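Hydroquinone dioxygenase small subunit (Pseudomonas sp., PDB 4ZXA) forms the small, cupin-fold subunit of a two-subunit, iron(II)-dependent hydroquinone 1,2-dioxygenase, which opens the ring of its substrate. Local coordinates at residues Ile40-Val53 against Glu64-Thr76. Residues are numbered along the deposited sequence; the frame is centred on the assembly and turned at random.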
loop_
_atom_site.group_PDB
_atom_site.type_symbol
_atom_site.label_atom_id
_atom_site.label_comp_id
_atom_site.label_asym_id
_atom_site.label_seq_id
_atom_site.Cartn_x
_atom_site.Cartn_y
_atom_site.Cartn_z
ATOM N N ILE A 40 -27.795 8.884 -15.863
ATOM C CA ILE A 40 -28.910 8.390 -16.674
ATOM C C ILE A 40 -30.276 8.798 -16.093
ATOM O O ILE A 40 -31.280 8.883 -16.805
ATOM C CB ILE A 40 -28.863 6.853 -16.879
ATOM C CG1 ILE A 40 -28.917 6.112 -15.540
ATOM C CG2 ILE A 40 -27.623 6.436 -17.652
ATOM C CD1 ILE A 40 -29.193 4.634 -15.711
ATOM N N PHE A 41 -30.302 9.062 -14.797
ATOM C CA PHE A 41 -31.541 9.418 -14.153
ATOM C C PHE A 41 -31.872 10.879 -14.402
ATOM O O PHE A 41 -32.989 11.197 -14.795
ATOM C CB PHE A 41 -31.525 9.012 -12.677
ATOM C CG PHE A 41 -31.426 7.532 -12.494
ATOM C CD1 PHE A 41 -32.486 6.722 -12.834
ATOM C CD2 PHE A 41 -30.248 6.942 -12.063
ATOM C CE1 PHE A 41 -32.390 5.352 -12.717
ATOM C CE2 PHE A 41 -30.149 5.564 -11.934
ATOM C CZ PHE A 41 -31.220 4.770 -12.266
ATOM N N GLU A 42 -30.898 11.757 -14.215
ATOM C CA GLU A 42 -31.068 13.138 -14.632
ATOM C C GLU A 42 -31.479 13.183 -16.104
ATOM O O GLU A 42 -32.419 13.893 -16.480
ATOM C CB GLU A 42 -29.788 13.955 -14.398
ATOM C CG GLU A 42 -29.983 15.451 -14.582
ATOM C CD GLU A 42 -28.834 16.258 -14.022
ATOM O OE1 GLU A 42 -27.661 15.938 -14.327
ATOM O OE2 GLU A 42 -29.106 17.211 -13.256
ATOM N N VAL A 43 -30.793 12.411 -16.935
ATOM C CA VAL A 43 -31.104 12.415 -18.361
ATOM C C VAL A 43 -32.567 12.034 -18.679
ATOM O O VAL A 43 -33.257 12.752 -19.403
ATOM C CB VAL A 43 -30.110 11.557 -19.188
ATOM C CG1 VAL A 43 -30.662 11.304 -20.595
ATOM C CG2 VAL A 43 -28.744 12.245 -19.272
ATOM N N ALA A 44 -33.024 10.902 -18.151
ATOM C CA ALA A 44 -34.393 10.457 -18.377
ATOM C C ALA A 44 -35.400 11.447 -17.778
ATOM O O ALA A 44 -36.503 11.630 -18.299
ATOM C CB ALA A 44 -34.605 9.057 -17.798
ATOM N N GLN A 45 -35.005 12.092 -16.685
ATOM C CA GLN A 45 -35.888 13.009 -15.993
ATOM C C GLN A 45 -36.188 14.205 -16.869
ATOM O O GLN A 45 -37.214 14.854 -16.695
ATOM C CB GLN A 45 -35.256 13.480 -14.686
ATOM C CG GLN A 45 -36.142 14.411 -13.846
ATOM C CD GLN A 45 -35.367 15.080 -12.708
ATOM O OE1 GLN A 45 -34.542 15.973 -12.941
ATOM N NE2 GLN A 45 -35.619 14.641 -11.474
ATOM N N ASN A 46 -35.297 14.490 -17.812
ATOM C CA ASN A 46 -35.390 15.712 -18.608
ATOM C C ASN A 46 -35.555 15.450 -20.096
ATOM O O ASN A 46 -35.174 16.281 -20.930
ATOM C CB ASN A 46 -34.161 16.596 -18.387
ATOM C CG ASN A 46 -33.997 17.014 -16.942
ATOM O OD1 ASN A 46 -32.883 17.239 -16.479
ATOM N ND2 ASN A 46 -35.105 17.103 -16.215
ATOM N N SER A 47 -36.132 14.301 -20.425
ATOM C CA SER A 47 -36.300 13.915 -21.814
ATOM C C SER A 47 -37.718 13.439 -22.081
ATOM O O SER A 47 -38.469 13.150 -21.144
ATOM C CB SER A 47 -35.267 12.849 -22.190
ATOM O OG SER A 47 -33.950 13.359 -21.988
ATOM N N LYS A 48 -38.088 13.384 -23.359
ATOM C CA LYS A 48 -39.432 12.979 -23.756
ATOM C C LYS A 48 -39.521 11.467 -23.705
ATOM O O LYS A 48 -38.508 10.781 -23.755
ATOM C CB LYS A 48 -39.732 13.440 -25.178
ATOM C CG LYS A 48 -39.489 14.905 -25.453
ATOM C CD LYS A 48 -39.632 15.168 -26.955
ATOM C CE LYS A 48 -39.140 16.558 -27.344
ATOM N NZ LYS A 48 -37.706 16.777 -26.951
ATOM N N PRO A 49 -40.738 10.932 -23.608
ATOM C CA PRO A 49 -40.814 9.474 -23.527
ATOM C C PRO A 49 -40.177 8.805 -24.729
ATOM O O PRO A 49 -40.528 9.122 -25.868
ATOM C CB PRO A 49 -42.320 9.216 -23.485
ATOM C CG PRO A 49 -42.844 10.407 -22.747
ATOM C CD PRO A 49 -42.024 11.567 -23.280
ATOM N N TYR A 50 -39.218 7.920 -24.463
ATOM C CA TYR A 50 -38.599 7.073 -25.484
ATOM C C TYR A 50 -37.694 7.791 -26.477
ATOM O O TYR A 50 -37.325 7.239 -27.504
ATOM C CB TYR A 50 -39.656 6.232 -26.197
ATOM C CG TYR A 50 -40.355 5.284 -25.254
ATOM C CD1 TYR A 50 -39.678 4.188 -24.708
ATOM C CD2 TYR A 50 -41.684 5.488 -24.890
ATOM C CE1 TYR A 50 -40.312 3.315 -23.840
ATOM C CE2 TYR A 50 -42.328 4.617 -24.021
ATOM C CZ TYR A 50 -41.640 3.531 -23.496
ATOM O OH TYR A 50 -42.285 2.666 -22.629
ATOM N N GLU A 51 -37.344 9.029 -26.162
ATOM C CA GLU A 51 -36.294 9.718 -26.885
ATOM C C GLU A 51 -34.989 8.960 -26.577
ATOM O O GLU A 51 -34.581 8.855 -25.418
ATOM C CB GLU A 51 -36.197 11.156 -26.387
ATOM C CG GLU A 51 -35.486 12.107 -27.310
ATOM C CD GLU A 51 -35.233 13.444 -26.638
ATOM O OE1 GLU A 51 -35.871 13.713 -25.591
ATOM O OE2 GLU A 51 -34.390 14.222 -27.139
ATOM N N LYS A 52 -34.348 8.422 -27.607
ATOM C CA LYS A 52 -33.119 7.651 -27.427
ATOM C C LYS A 52 -31.891 8.560 -27.227
ATOM O O LYS A 52 -31.227 8.939 -28.179
ATOM C CB LYS A 52 -32.947 6.685 -28.606
ATOM C CG LYS A 52 -34.174 5.756 -28.818
ATOM C CD LYS A 52 -34.074 4.941 -30.132
ATOM C CE LYS A 52 -33.563 3.521 -29.900
ATOM N NZ LYS A 52 -34.622 2.627 -29.248
ATOM N N VAL A 53 -31.597 8.925 -25.983
ATOM C CA VAL A 53 -30.565 9.929 -25.744
ATOM C C VAL A 53 -29.232 9.236 -25.589
ATOM O O VAL A 53 -29.051 8.411 -24.681
ATOM C CB VAL A 53 -30.828 10.809 -24.472
ATOM C CG1 VAL A 53 -29.669 11.786 -24.255
ATOM C CG2 VAL A 53 -32.163 11.571 -24.577
ATOM N N GLU A 64 -27.629 4.316 -25.128
ATOM C CA GLU A 64 -28.757 5.240 -25.094
ATOM C C GLU A 64 -29.529 5.112 -23.780
ATOM O O GLU A 64 -29.650 4.015 -23.213
ATOM C CB GLU A 64 -29.706 4.982 -26.274
ATOM C CG GLU A 64 -29.103 5.228 -27.640
ATOM C CD GLU A 64 -29.959 4.646 -28.749
ATOM O OE1 GLU A 64 -30.800 3.768 -28.444
ATOM O OE2 GLU A 64 -29.792 5.064 -29.924
ATOM N N THR A 65 -30.023 6.250 -23.300
ATOM C CA THR A 65 -30.912 6.299 -22.146
ATOM C C THR A 65 -32.327 6.618 -22.617
ATOM O O THR A 65 -32.546 7.610 -23.311
ATOM C CB THR A 65 -30.458 7.361 -21.107
ATOM O OG1 THR A 65 -29.177 6.998 -20.577
ATOM C CG2 THR A 65 -31.450 7.440 -19.951
ATOM N N LEU A 66 -33.282 5.763 -22.273
ATOM C CA LEU A 66 -34.684 6.031 -22.610
ATOM C C LEU A 66 -35.542 6.272 -21.371
ATOM O O LEU A 66 -35.453 5.534 -20.365
ATOM C CB LEU A 66 -35.304 4.895 -23.432
ATOM C CG LEU A 66 -34.848 4.691 -24.875
ATOM C CD1 LEU A 66 -33.398 4.232 -24.917
ATOM C CD2 LEU A 66 -35.745 3.678 -25.568
ATOM N N ARG A 67 -36.379 7.303 -21.455
ATOM C CA ARG A 67 -37.411 7.515 -20.457
ATOM C C ARG A 67 -38.621 6.666 -20.836
ATOM O O ARG A 67 -39.323 6.966 -21.804
ATOM C CB ARG A 67 -37.794 8.995 -20.373
ATOM C CG ARG A 67 -38.806 9.312 -19.283
ATOM C CD ARG A 67 -39.417 10.709 -19.424
ATOM N NE ARG A 67 -40.561 10.830 -18.528
ATOM C CZ ARG A 67 -40.461 11.134 -17.241
ATOM N NH1 ARG A 67 -39.260 11.388 -16.722
ATOM N NH2 ARG A 67 -41.551 11.193 -16.478
ATOM N N ALA A 68 -38.855 5.597 -20.084
ATOM C CA ALA A 68 -39.997 4.729 -20.341
ATOM C C ALA A 68 -41.270 5.298 -19.693
ATOM O O ALA A 68 -41.415 5.318 -18.463
ATOM C CB ALA A 68 -39.711 3.317 -19.836
ATOM N N GLU A 69 -42.182 5.768 -20.535
ATOM C CA GLU A 69 -43.441 6.335 -20.073
ATOM C C GLU A 69 -44.514 6.106 -21.128
ATOM O O GLU A 69 -44.460 6.661 -22.226
ATOM C CB GLU A 69 -43.290 7.829 -19.785
ATOM C CG GLU A 69 -44.549 8.461 -19.214
ATOM C CD GLU A 69 -44.375 9.937 -18.903
ATOM O OE1 GLU A 69 -43.259 10.463 -19.129
ATOM O OE2 GLU A 69 -45.350 10.568 -18.431
ATOM N N GLY A 70 -45.489 5.278 -20.799
ATOM C CA GLY A 70 -46.491 4.934 -21.782
ATOM C C GLY A 70 -45.994 3.861 -22.731
ATOM O O GLY A 70 -45.318 2.918 -22.324
ATOM N N GLN A 71 -46.329 4.004 -24.006
ATOM C CA GLN A 71 -46.031 2.968 -24.978
ATOM C C GLN A 71 -45.137 3.535 -26.061
ATOM O O GLN A 71 -45.453 4.578 -26.628
ATOM C CB GLN A 71 -47.319 2.466 -25.594
ATOM C CG GLN A 71 -47.176 1.271 -26.491
ATOM C CD GLN A 71 -48.413 1.079 -27.349
ATOM O OE1 GLN A 71 -48.824 1.996 -28.069
ATOM N NE2 GLN A 71 -49.024 -0.104 -27.268
ATOM N N SER A 72 -44.016 2.865 -26.335
ATOM C CA SER A 72 -43.098 3.303 -27.392
ATOM C C SER A 72 -43.618 2.937 -28.784
ATOM O O SER A 72 -44.544 2.134 -28.917
ATOM C CB SER A 72 -41.721 2.658 -27.209
ATOM O OG SER A 72 -41.730 1.309 -27.672
ATOM N N PRO A 73 -43.020 3.538 -29.823
ATOM C CA PRO A 73 -43.181 3.074 -31.206
ATOM C C PRO A 73 -42.587 1.681 -31.356
ATOM O O PRO A 73 -41.714 1.319 -30.556
ATOM C CB PRO A 73 -42.331 4.066 -32.012
ATOM C CG PRO A 73 -42.246 5.282 -31.168
ATOM C CD PRO A 73 -42.284 4.809 -29.736
ATOM N N TRP A 74 -43.047 0.914 -32.342
ATOM C CA TRP A 74 -42.350 -0.316 -32.708
ATOM C C TRP A 74 -40.938 -0.003 -33.245
ATOM O O TRP A 74 -40.763 0.829 -34.152
ATOM C CB TRP A 74 -43.118 -1.118 -33.758
ATOM C CG TRP A 74 -44.338 -1.839 -33.283
ATOM C CD1 TRP A 74 -45.643 -1.469 -33.488
ATOM C CD2 TRP A 74 -44.383 -3.082 -32.559
ATOM N NE1 TRP A 74 -46.489 -2.399 -32.930
ATOM C CE2 TRP A 74 -45.747 -3.399 -32.358
ATOM C CE3 TRP A 74 -43.409 -3.952 -32.054
ATOM C CZ2 TRP A 74 -46.156 -4.548 -31.678
ATOM C CZ3 TRP A 74 -43.820 -5.094 -31.380
ATOM C CH2 TRP A 74 -45.180 -5.381 -31.197
ATOM N N PHE A 75 -39.943 -0.681 -32.676
ATOM C CA PHE A 75 -38.540 -0.496 -33.043
ATOM C C PHE A 75 -38.008 -1.754 -33.730
ATOM O O PHE A 75 -38.495 -2.865 -33.490
ATOM C CB PHE A 75 -37.691 -0.249 -31.798
ATOM C CG PHE A 75 -37.990 1.034 -31.092
ATOM C CD1 PHE A 75 -37.823 2.250 -31.735
ATOM C CD2 PHE A 75 -38.397 1.027 -29.770
ATOM C CE1 PHE A 75 -38.073 3.446 -31.069
ATOM C CE2 PHE A 75 -38.647 2.213 -29.092
ATOM C CZ PHE A 75 -38.488 3.425 -29.739
ATOM N N THR A 76 -36.995 -1.588 -34.566
ATOM C CA THR A 76 -36.341 -2.746 -35.142
ATOM C C THR A 76 -34.908 -2.425 -35.584
ATOM O O THR A 76 -34.551 -1.259 -35.798
ATOM C CB THR A 76 -37.136 -3.280 -36.344
ATOM O OG1 THR A 76 -36.796 -4.657 -36.587
ATOM C CG2 THR A 76 -36.851 -2.423 -37.589
HETATM O O HOH W 1 -35.943 9.477 -23.140
#
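Val53 and Thr65 form an antiparallel hydrogen-bonded pair at the open end of the hairpin of strands 52-58 and 61-69, with Thr65 N to Val53 O at 2.7 Å and the reciprocal bond from Val53 N to Thr65 O. Before Lys52 the chain leaves the sheet as a turn, and a water links it to the strand, accepting from Arg67 N and donating to Lys48 O and Glu51 O; Tyr50 N bonds to Arg67 O at 2.8 Å.

The Tyr50 ring, from the type II turn Lys48-Glu51, enters the corner at Gly70. Ser72 CB sits over the centre of one face, 3.4 Å from the centroid in a CH-pi contact, and Arg67 O lies over the other. Leu66 CD2 meets the ring edge, and the Tyr50 hydroxyl donates to Gly70 O from above the carbonyl plane.

Lys52 makes a cation-pi contact and Arg67 a set of in-plane bonds. The Lys52 chain bends at chi3 (99°) and chi4, placing NZ over the Phe75 ring face, 3.8 Å from the centroid and almost on the ring normal; Glu64 OE1 stays 4.1 Å from NZ, beyond a salt bridge, while its OE2 bonds to Ser158. Arg67, extended from CG to NE, turns its guanidinium edge to helix 40-45: NH1 donates to Ala44 O at 3.2 Å and 167°, and NE makes a salt-bridged hydrogen bond to Glu69 OE1, both acceptors near the guanidinium plane.

Apolar packing seats the helix on strand 64-69, where Thr65 CG2 touches Val43 CG1 and Ala44 CB.

The two acceptors thus fix the rotation of the Arg67 guanidinium, and Tyr50, from the turn, and Lys52, from the first hairpin strand, join the first cupin sheet to the corner and to strand 71-76 of the second.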